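Local coordinates for putative fumarylacetoacetate hydrolase family protein (Yersinia pestis, PDB 3S52) that belongs to the fumarylacetoacetate hydrolase family, has the mixed beta-sheet core of its C-terminal domain, and is of unverified function, at residues R94-A102 against G135-A145; F47-I57 against K125-S134. One frame throughout, in Å; residues are numbered along the deposited sequence.

Contact 1 (R94-A102 against G135-A145); sequences RAIAGYGVA and GFIPVAEFGDA
Two first torsions bring the rings of Y99 and F142 together: Y99 has CG beside its own backbone N (chi1 -60°), while F142 swings CG anti to N (chi1 -168°). F142 thereby lays one face against Y99, whose CB sits 3.6 Å from the F142 ring centroid, almost exactly on the ring normal. That is a CH-pi contact over the face. The two rings are tilted by 30° and slid apart, so they barely overlap, although Y99 CD2 comes to 3.2 Å from F142 CD1. Further along the tyrosine, A145 CB packs at 3.5 Å from Y99 CZ. V139 adds CG2, which meets I96 CG2 at 4.1 Å, the two side chains crossing at about a right angle. The strands pair antiparallel. Y99 N gives a hydrogen bond of 3.0 Å to I137 O, and I137 N returns one of 2.8 Å to Y99 O. Next to this pair lies G98, facing P138, and G98 CA lies 3.1 Å from I137 O. The join of strand 96-107 to the end of strand 131-138 and the short helix after it thus rests on two backbone hydrogen bonds and largely apolar packing, much of it on Y99.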
loop_
_atom_site.group_PDB
_atom_site.type_symbol
_atom_site.label_atom_id
_atom_site.label_comp_id
_atom_site.label_asym_id
_atom_site.label_seq_id
_atom_site.Cartn_x
_atom_site.Cartn_y
_atom_site.Cartn_z
ATOM N N ARG A 94 19.691 -14.423 -2.232
ATOM C CA ARG A 94 20.281 -14.227 -3.563
ATOM C C ARG A 94 19.634 -13.076 -4.326
ATOM O O ARG A 94 20.135 -12.647 -5.371
ATOM C CB ARG A 94 20.144 -15.498 -4.429
ATOM C CG ARG A 94 20.677 -16.781 -3.809
ATOM C CD ARG A 94 20.725 -17.936 -4.834
ATOM N NE ARG A 94 19.424 -18.191 -5.461
ATOM C CZ ARG A 94 18.607 -19.181 -5.115
ATOM N NH1 ARG A 94 18.959 -20.024 -4.150
ATOM N NH2 ARG A 94 17.440 -19.335 -5.734
ATOM N N ALA A 95 18.491 -12.616 -3.837
ATOM C CA ALA A 95 17.692 -11.641 -4.562
ATOM C C ALA A 95 17.994 -10.189 -4.167
ATOM O O ALA A 95 17.514 -9.248 -4.804
ATOM C CB ALA A 95 16.193 -11.939 -4.372
ATOM N N ILE A 96 18.763 -10.003 -3.105
ATOM C CA ILE A 96 18.986 -8.650 -2.593
ATOM C C ILE A 96 20.010 -7.882 -3.445
ATOM O O ILE A 96 21.117 -8.372 -3.693
ATOM C CB ILE A 96 19.353 -8.680 -1.096
ATOM C CG1 ILE A 96 18.154 -9.218 -0.292
ATOM C CG2 ILE A 96 19.745 -7.298 -0.617
ATOM C CD1 ILE A 96 18.417 -9.460 1.186
ATOM N N ALA A 97 19.591 -6.734 -3.976
ATOM C CA ALA A 97 20.453 -5.906 -4.827
ATOM C C ALA A 97 21.362 -4.921 -4.084
ATOM O O ALA A 97 22.495 -4.693 -4.475
ATOM C CB ALA A 97 19.645 -5.199 -5.907
ATOM N N GLY A 98 20.861 -4.309 -3.025
ATOM C CA GLY A 98 21.650 -3.308 -2.331
ATOM C C GLY A 98 20.960 -2.827 -1.077
ATOM O O GLY A 98 19.819 -3.203 -0.799
ATOM N N TYR A 99 21.648 -1.994 -0.316
ATOM C CA TYR A 99 21.064 -1.497 0.911
ATOM C C TYR A 99 21.096 0.025 0.989
ATOM O O TYR A 99 21.980 0.668 0.437
ATOM C CB TYR A 99 21.800 -2.092 2.104
ATOM C CG TYR A 99 21.741 -3.599 2.167
ATOM C CD1 TYR A 99 20.623 -4.242 2.666
ATOM C CD2 TYR A 99 22.816 -4.376 1.743
ATOM C CE1 TYR A 99 20.563 -5.627 2.739
ATOM C CE2 TYR A 99 22.767 -5.760 1.806
ATOM C CZ TYR A 99 21.635 -6.377 2.314
ATOM O OH TYR A 99 21.559 -7.745 2.387
ATOM N N GLY A 100 20.144 0.590 1.720
ATOM C CA GLY A 100 20.002 2.026 1.802
ATOM C C GLY A 100 19.420 2.381 3.156
ATOM O O GLY A 100 19.249 1.515 4.013
ATOM N N VAL A 101 19.168 3.664 3.363
ATOM C CA VAL A 101 18.576 4.103 4.607
ATOM C C VAL A 101 17.390 4.998 4.292
ATOM O O VAL A 101 17.465 5.856 3.406
ATOM C CB VAL A 101 19.600 4.809 5.515
ATOM C CG1 VAL A 101 20.195 6.036 4.814
ATOM C CG2 VAL A 101 18.959 5.189 6.853
ATOM N N ALA A 102 16.281 4.769 4.993
ATOM C CA ALA A 102 15.081 5.569 4.787
ATOM C C ALA A 102 14.549 6.137 6.097
ATOM O O ALA A 102 14.957 5.724 7.187
ATOM C CB ALA A 102 13.993 4.733 4.104
ATOM N N GLY A 135 20.321 6.707 -1.744
ATOM C CA GLY A 135 20.770 5.842 -2.813
ATOM C C GLY A 135 21.135 4.501 -2.200
ATOM O O GLY A 135 21.266 4.388 -0.981
ATOM N N PHE A 136 21.306 3.492 -3.042
ATOM C CA PHE A 136 21.655 2.159 -2.580
ATOM C C PHE A 136 23.132 1.817 -2.740
ATOM O O PHE A 136 23.774 2.200 -3.728
ATOM C CB PHE A 136 20.762 1.105 -3.248
ATOM C CG PHE A 136 19.333 1.197 -2.817
ATOM C CD1 PHE A 136 18.902 0.556 -1.664
ATOM C CD2 PHE A 136 18.440 1.990 -3.517
ATOM C CE1 PHE A 136 17.583 0.675 -1.247
ATOM C CE2 PHE A 136 17.124 2.110 -3.105
ATOM C CZ PHE A 136 16.701 1.448 -1.959
ATOM N N ILE A 137 23.644 1.111 -1.734
ATOM C CA ILE A 137 25.005 0.585 -1.695
ATOM C C ILE A 137 25.052 -0.861 -2.184
ATOM O O ILE A 137 24.222 -1.664 -1.791
ATOM C CB ILE A 137 25.532 0.617 -0.263
ATOM C CG1 ILE A 137 25.505 2.057 0.266
ATOM C CG2 ILE A 137 26.935 0.022 -0.185
ATOM C CD1 ILE A 137 25.562 2.145 1.773
ATOM N N PRO A 138 26.034 -1.206 -3.038
ATOM C CA PRO A 138 26.047 -2.579 -3.556
ATOM C C PRO A 138 26.158 -3.606 -2.443
ATOM O O PRO A 138 26.834 -3.386 -1.437
ATOM C CB PRO A 138 27.295 -2.607 -4.445
ATOM C CG PRO A 138 27.498 -1.167 -4.848
ATOM C CD PRO A 138 27.105 -0.381 -3.627
ATOM N N VAL A 139 25.492 -4.733 -2.625
ATOM C CA VAL A 139 25.642 -5.851 -1.702
ATOM C C VAL A 139 27.124 -6.153 -1.418
ATOM O O VAL A 139 27.509 -6.388 -0.268
ATOM C CB VAL A 139 24.962 -7.099 -2.255
ATOM C CG1 VAL A 139 25.335 -8.326 -1.427
ATOM C CG2 VAL A 139 23.472 -6.899 -2.272
ATOM N N ALA A 140 27.946 -6.128 -2.466
ATOM C CA ALA A 140 29.381 -6.434 -2.351
ATOM C C ALA A 140 30.187 -5.497 -1.436
ATOM O O ALA A 140 31.189 -5.909 -0.862
ATOM C CB ALA A 140 30.022 -6.481 -3.730
ATOM N N GLU A 141 29.792 -4.231 -1.339
ATOM C CA GLU A 141 30.511 -3.290 -0.485
ATOM C C GLU A 141 29.865 -3.086 0.888
ATOM O O GLU A 141 30.433 -2.405 1.746
ATOM C CB GLU A 141 30.630 -1.922 -1.186
ATOM C CG GLU A 141 31.207 -1.985 -2.598
ATOM C CD GLU A 141 32.653 -2.490 -2.629
ATOM O OE1 GLU A 141 33.372 -2.329 -1.615
ATOM O OE2 GLU A 141 33.077 -3.050 -3.666
ATOM N N PHE A 142 28.683 -3.659 1.105
ATOM C CA PHE A 142 27.905 -3.285 2.291
ATOM C C PHE A 142 28.296 -4.025 3.573
ATOM O O PHE A 142 28.105 -3.518 4.668
ATOM C CB PHE A 142 26.393 -3.383 2.043
ATOM C CG PHE A 142 25.566 -2.730 3.126
ATOM C CD1 PHE A 142 24.877 -3.493 4.052
ATOM C CD2 PHE A 142 25.525 -1.351 3.241
ATOM C CE1 PHE A 142 24.120 -2.894 5.051
ATOM C CE2 PHE A 142 24.798 -0.745 4.233
ATOM C CZ PHE A 142 24.085 -1.514 5.144
ATOM N N GLY A 143 28.827 -5.230 3.435
ATOM C CA GLY A 143 29.171 -6.019 4.605
ATOM C C GLY A 143 27.965 -6.760 5.162
ATOM O O GLY A 143 26.992 -7.014 4.446
ATOM N N ASP A 144 28.013 -7.079 6.450
ATOM C CA ASP A 144 26.954 -7.852 7.071
ATOM C C ASP A 144 25.788 -6.922 7.350
ATOM O O ASP A 144 25.872 -6.024 8.187
ATOM C CB ASP A 144 27.463 -8.465 8.375
ATOM C CG ASP A 144 26.421 -9.335 9.067
ATOM O OD1 ASP A 144 25.243 -9.333 8.647
ATOM O OD2 ASP A 144 26.788 -10.015 10.052
ATOM N N ALA A 145 24.689 -7.158 6.640
ATOM C CA ALA A 145 23.479 -6.338 6.714
ATOM C C ALA A 145 22.850 -6.337 8.103
ATOM O O ALA A 145 22.308 -5.329 8.550
ATOM C CB ALA A 145 22.469 -6.788 5.670
#

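Contact 2 (F47-I57 against K125-S134); sequences FIKPETALCDI and KAFDGSCPIS. With SO4 (sulfate ion), chain E.
A sulfate ion, probably from the crystallisation liquor, sits at one end of this contact, held by K125 NZ, S27 N and H32 NE2. K125 NZ donates to sulfate O2 at 3.2 Å and also forms salt bridges with D104 and E73 and a hydrogen bond with T106. The K125 chain, bent at chi2 (-84°), runs across F47 at about a right angle, with K125 CD 3.6 Å from F47 CE2. K49 turns only at its last torsion (chi4 -90°), which brings NZ to K125 O at 2.7 Å in the carbonyl plane; a longer bond to S130 O comes from well above that carbonyl's plane. A salt bridge to D104 gives K49 NZ a third partner. Beyond the lysines the segments become parallel neighbours in the mixed sheet of this family's domain, strand 54-56 beside strand 131-138. The type II turn F127-S130 leads into the pairing: G129 N hydrogen-bonds to T52 O, and C131 N to A53 O. Next, I133 N reaches C55 O at 2.9 Å, and I57 N hydrogen-bonds to I133 O. L54 and I133 lie side by side, L54 CD2 3.8 Å from I133 CG2, while I57 CG1 packs 3.7 Å from P132 CB. A water accepts from T52 OG1 and donates to A126 O and D128 OD1, bridging the segments; D128 OD2 forms a salt bridge with K85 and a hydrogen bond with T183 of the second subunit.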
loop_
_atom_site.group_PDB
_atom_site.type_symbol
_atom_site.label_atom_id
_atom_site.label_comp_id
_atom_site.label_asym_id
_atom_site.label_seq_id
_atom_site.Cartn_x
_atom_site.Cartn_y
_atom_site.Cartn_z
ATOM N N PHE A 47 2.996 -3.511 6.634
ATOM C CA PHE A 47 2.190 -2.531 5.918
ATOM C C PHE A 47 2.990 -2.092 4.712
ATOM O O PHE A 47 4.146 -2.498 4.559
ATOM C CB PHE A 47 1.818 -1.348 6.817
ATOM C CG PHE A 47 3.010 -0.590 7.355
ATOM C CD1 PHE A 47 3.646 -0.999 8.516
ATOM C CD2 PHE A 47 3.475 0.545 6.706
ATOM C CE1 PHE A 47 4.740 -0.301 9.011
ATOM C CE2 PHE A 47 4.575 1.253 7.189
ATOM C CZ PHE A 47 5.209 0.831 8.335
ATOM N N ILE A 48 2.399 -1.261 3.861
ATOM C CA ILE A 48 3.018 -0.960 2.568
ATOM C C ILE A 48 2.904 0.529 2.275
ATOM O O ILE A 48 1.914 1.145 2.654
ATOM C CB ILE A 48 2.325 -1.752 1.428
ATOM C CG1 ILE A 48 2.478 -3.261 1.647
ATOM C CG2 ILE A 48 2.881 -1.341 0.033
ATOM C CD1 ILE A 48 1.807 -4.136 0.572
ATOM N N LYS A 49 3.915 1.098 1.614
ATOM C CA LYS A 49 3.842 2.461 1.116
ATOM C C LYS A 49 3.872 2.414 -0.411
ATOM O O LYS A 49 4.545 1.561 -1.000
ATOM C CB LYS A 49 5.028 3.295 1.594
ATOM C CG LYS A 49 5.261 3.360 3.105
ATOM C CD LYS A 49 6.426 4.329 3.391
ATOM C CE LYS A 49 6.801 4.411 4.861
ATOM N NZ LYS A 49 6.040 5.465 5.611
ATOM N N PRO A 50 3.150 3.334 -1.066
ATOM C CA PRO A 50 3.104 3.274 -2.533
ATOM C C PRO A 50 4.215 4.106 -3.151
ATOM O O PRO A 50 4.924 4.800 -2.430
ATOM C CB PRO A 50 1.750 3.906 -2.845
ATOM C CG PRO A 50 1.596 4.951 -1.753
ATOM C CD PRO A 50 2.216 4.340 -0.516
ATOM N N GLU A 51 4.332 4.073 -4.473
ATOM C CA GLU A 51 5.354 4.851 -5.160
ATOM C C GLU A 51 5.280 6.345 -4.800
ATOM O O GLU A 51 6.303 7.027 -4.701
ATOM C CB GLU A 51 5.238 4.639 -6.674
ATOM C CG GLU A 51 5.963 5.687 -7.513
ATOM C CD GLU A 51 5.126 6.936 -7.726
ATOM O OE1 GLU A 51 3.915 6.807 -8.019
ATOM O OE2 GLU A 51 5.681 8.048 -7.586
ATOM N N THR A 52 4.072 6.859 -4.602
ATOM C CA THR A 52 3.915 8.268 -4.254
ATOM C C THR A 52 4.498 8.664 -2.887
ATOM O O THR A 52 4.607 9.852 -2.577
ATOM C CB THR A 52 2.444 8.702 -4.313
ATOM O OG1 THR A 52 1.620 7.695 -3.708
ATOM C CG2 THR A 52 2.015 8.908 -5.764
ATOM N N ALA A 53 4.841 7.684 -2.057
ATOM C CA ALA A 53 5.468 7.980 -0.758
ATOM C C ALA A 53 6.965 8.264 -0.934
ATOM O O ALA A 53 7.576 9.000 -0.158
ATOM C CB ALA A 53 5.261 6.815 0.197
ATOM N N LEU A 54 7.547 7.660 -1.963
ATOM C CA LEU A 54 8.990 7.674 -2.144
ATOM C C LEU A 54 9.534 8.997 -2.668
ATOM O O LEU A 54 8.954 9.599 -3.561
ATOM C CB LEU A 54 9.407 6.543 -3.085
ATOM C CG LEU A 54 9.436 5.154 -2.446
ATOM C CD1 LEU A 54 9.288 4.059 -3.507
ATOM C CD2 LEU A 54 10.709 4.967 -1.633
ATOM N N CYS A 55 10.666 9.430 -2.112
ATOM C CA CYS A 55 11.365 10.620 -2.586
ATOM C C CYS A 55 12.848 10.569 -2.221
ATOM O O CYS A 55 13.274 9.727 -1.421
ATOM C CB CYS A 55 10.708 11.905 -2.067
ATOM S SG CYS A 55 10.518 11.976 -0.281
ATOM N N ASP A 56 13.633 11.446 -2.834
ATOM C CA ASP A 56 15.080 11.458 -2.626
ATOM C C ASP A 56 15.383 12.171 -1.290
ATOM O O ASP A 56 15.157 13.368 -1.138
ATOM C CB ASP A 56 15.721 12.195 -3.802
ATOM C CG ASP A 56 17.237 12.303 -3.693
ATOM O OD1 ASP A 56 17.814 11.961 -2.638
ATOM O OD2 ASP A 56 17.852 12.755 -4.680
ATOM N N ILE A 57 15.918 11.431 -0.327
ATOM C CA ILE A 57 16.214 12.006 0.982
ATOM C C ILE A 57 17.219 13.161 0.898
ATOM O O ILE A 57 17.245 14.034 1.759
ATOM C CB ILE A 57 16.689 10.922 1.980
ATOM C CG1 ILE A 57 16.390 11.344 3.426
ATOM C CG2 ILE A 57 18.161 10.551 1.752
ATOM C CD1 ILE A 57 16.344 10.155 4.389
ATOM N N LYS A 125 0.694 6.301 7.378
ATOM C CA LYS A 125 1.963 5.771 6.867
ATOM C C LYS A 125 2.277 5.901 5.376
ATOM O O LYS A 125 3.437 5.761 4.958
ATOM C CB LYS A 125 2.030 4.287 7.245
ATOM C CG LYS A 125 2.127 4.047 8.737
ATOM C CD LYS A 125 3.583 4.154 9.150
ATOM C CE LYS A 125 3.836 3.627 10.542
ATOM N NZ LYS A 125 5.298 3.795 10.850
ATOM N N ALA A 126 1.231 6.090 4.575
ATOM C CA ALA A 126 1.341 6.028 3.109
ATOM C C ALA A 126 1.259 7.359 2.381
ATOM O O ALA A 126 1.276 7.389 1.146
ATOM C CB ALA A 126 0.335 5.037 2.526
ATOM N N PHE A 127 1.136 8.451 3.131
ATOM C CA PHE A 127 0.869 9.756 2.539
ATOM C C PHE A 127 2.035 10.194 1.640
ATOM O O PHE A 127 3.147 9.660 1.741
ATOM C CB PHE A 127 0.604 10.804 3.633
ATOM C CG PHE A 127 1.752 10.979 4.593
ATOM C CD1 PHE A 127 2.747 11.917 4.346
ATOM C CD2 PHE A 127 1.841 10.193 5.736
ATOM C CE1 PHE A 127 3.820 12.063 5.234
ATOM C CE2 PHE A 127 2.907 10.324 6.618
ATOM C CZ PHE A 127 3.897 11.259 6.373
ATOM N N ASP A 128 1.779 11.147 0.746
ATOM C CA ASP A 128 2.805 11.589 -0.198
ATOM C C ASP A 128 4.077 11.972 0.526
ATOM O O ASP A 128 4.030 12.698 1.514
ATOM C CB ASP A 128 2.341 12.814 -0.995
ATOM C CG ASP A 128 1.280 12.479 -2.022
ATOM O OD1 ASP A 128 0.982 11.273 -2.212
ATOM O OD2 ASP A 128 0.761 13.431 -2.653
ATOM N N GLY A 129 5.207 11.484 0.030
ATOM C CA GLY A 129 6.499 11.835 0.583
ATOM C C GLY A 129 6.810 11.214 1.929
ATOM O O GLY A 129 7.753 11.640 2.592
ATOM N N SER A 130 6.077 10.177 2.326
ATOM C CA SER A 130 6.298 9.604 3.668
ATOM C C SER A 130 7.488 8.640 3.722
ATOM O O SER A 130 7.707 7.963 4.731
ATOM C CB SER A 130 5.064 8.861 4.161
ATOM O OG SER A 130 4.840 7.737 3.343
ATOM N N CYS A 131 8.210 8.518 2.616
ATOM C CA CYS A 131 9.357 7.619 2.583
ATOM C C CYS A 131 10.537 8.217 1.807
ATOM O O CYS A 131 10.876 7.767 0.716
ATOM C CB CYS A 131 8.965 6.249 2.029
ATOM S SG CYS A 131 10.269 4.983 2.213
ATOM N N PRO A 132 11.169 9.239 2.387
ATOM C CA PRO A 132 12.459 9.759 1.922
ATOM C C PRO A 132 13.497 8.663 2.034
ATOM O O PRO A 132 13.618 8.057 3.105
ATOM C CB PRO A 132 12.796 10.843 2.955
ATOM C CG PRO A 132 11.522 11.146 3.647
ATOM C CD PRO A 132 10.723 9.883 3.625
ATOM N N ILE A 133 14.259 8.436 0.969
ATOM C CA ILE A 133 15.211 7.337 0.957
ATOM C C ILE A 133 16.514 7.728 0.257
ATOM O O ILE A 133 16.515 8.571 -0.653
ATOM C CB ILE A 133 14.589 6.093 0.289
ATOM C CG1 ILE A 133 15.522 4.888 0.381
ATOM C CG2 ILE A 133 14.246 6.376 -1.150
ATOM C CD1 ILE A 133 14.766 3.564 0.217
ATOM N N SER A 134 17.610 7.117 0.706
ATOM C CA SER A 134 18.940 7.327 0.144
ATOM C C SER A 134 19.145 6.536 -1.152
ATOM O O SER A 134 18.280 5.770 -1.581
ATOM C CB SER A 134 20.005 6.858 1.155
ATOM O OG SER A 134 19.987 5.428 1.299
HETATM S S SO4 E . 5.574 1.149 14.253
HETATM O O1 SO4 E . 5.860 2.430 14.900
HETATM O O2 SO4 E . 5.506 1.337 12.815
HETATM O O3 SO4 E . 6.626 0.172 14.547
HETATM O O4 SO4 E . 4.276 0.671 14.757
HETATM O O HOH W 1 0.995 8.509 -1.406
#

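How the contacts relate
Contacts 1 and 2 use successive parts of strand 131-138, and their centres lie 19 Å apart. Contact 2 pairs its beginning in parallel with strand 54-56; contact 1 pairs its end antiparallel with strand 96-107. They meet along P132-S134: V101 N and S134 OG are 2.8 Å apart, a probable hydrogen bond, A102 CB packs 3.5 Å from P132 O, and V101 O lies 3.7 Å from I133 CG1. Past contact 1, strand 96-107 goes on to flank contact 2, with backbone hydrogen bonds joining V101 to S134, L103 to P132 and L105 to S130. The sulfate is bound at contact 2, by K125, and not at contact 1; the second subunit likewise touches contact 2 but not contact 1.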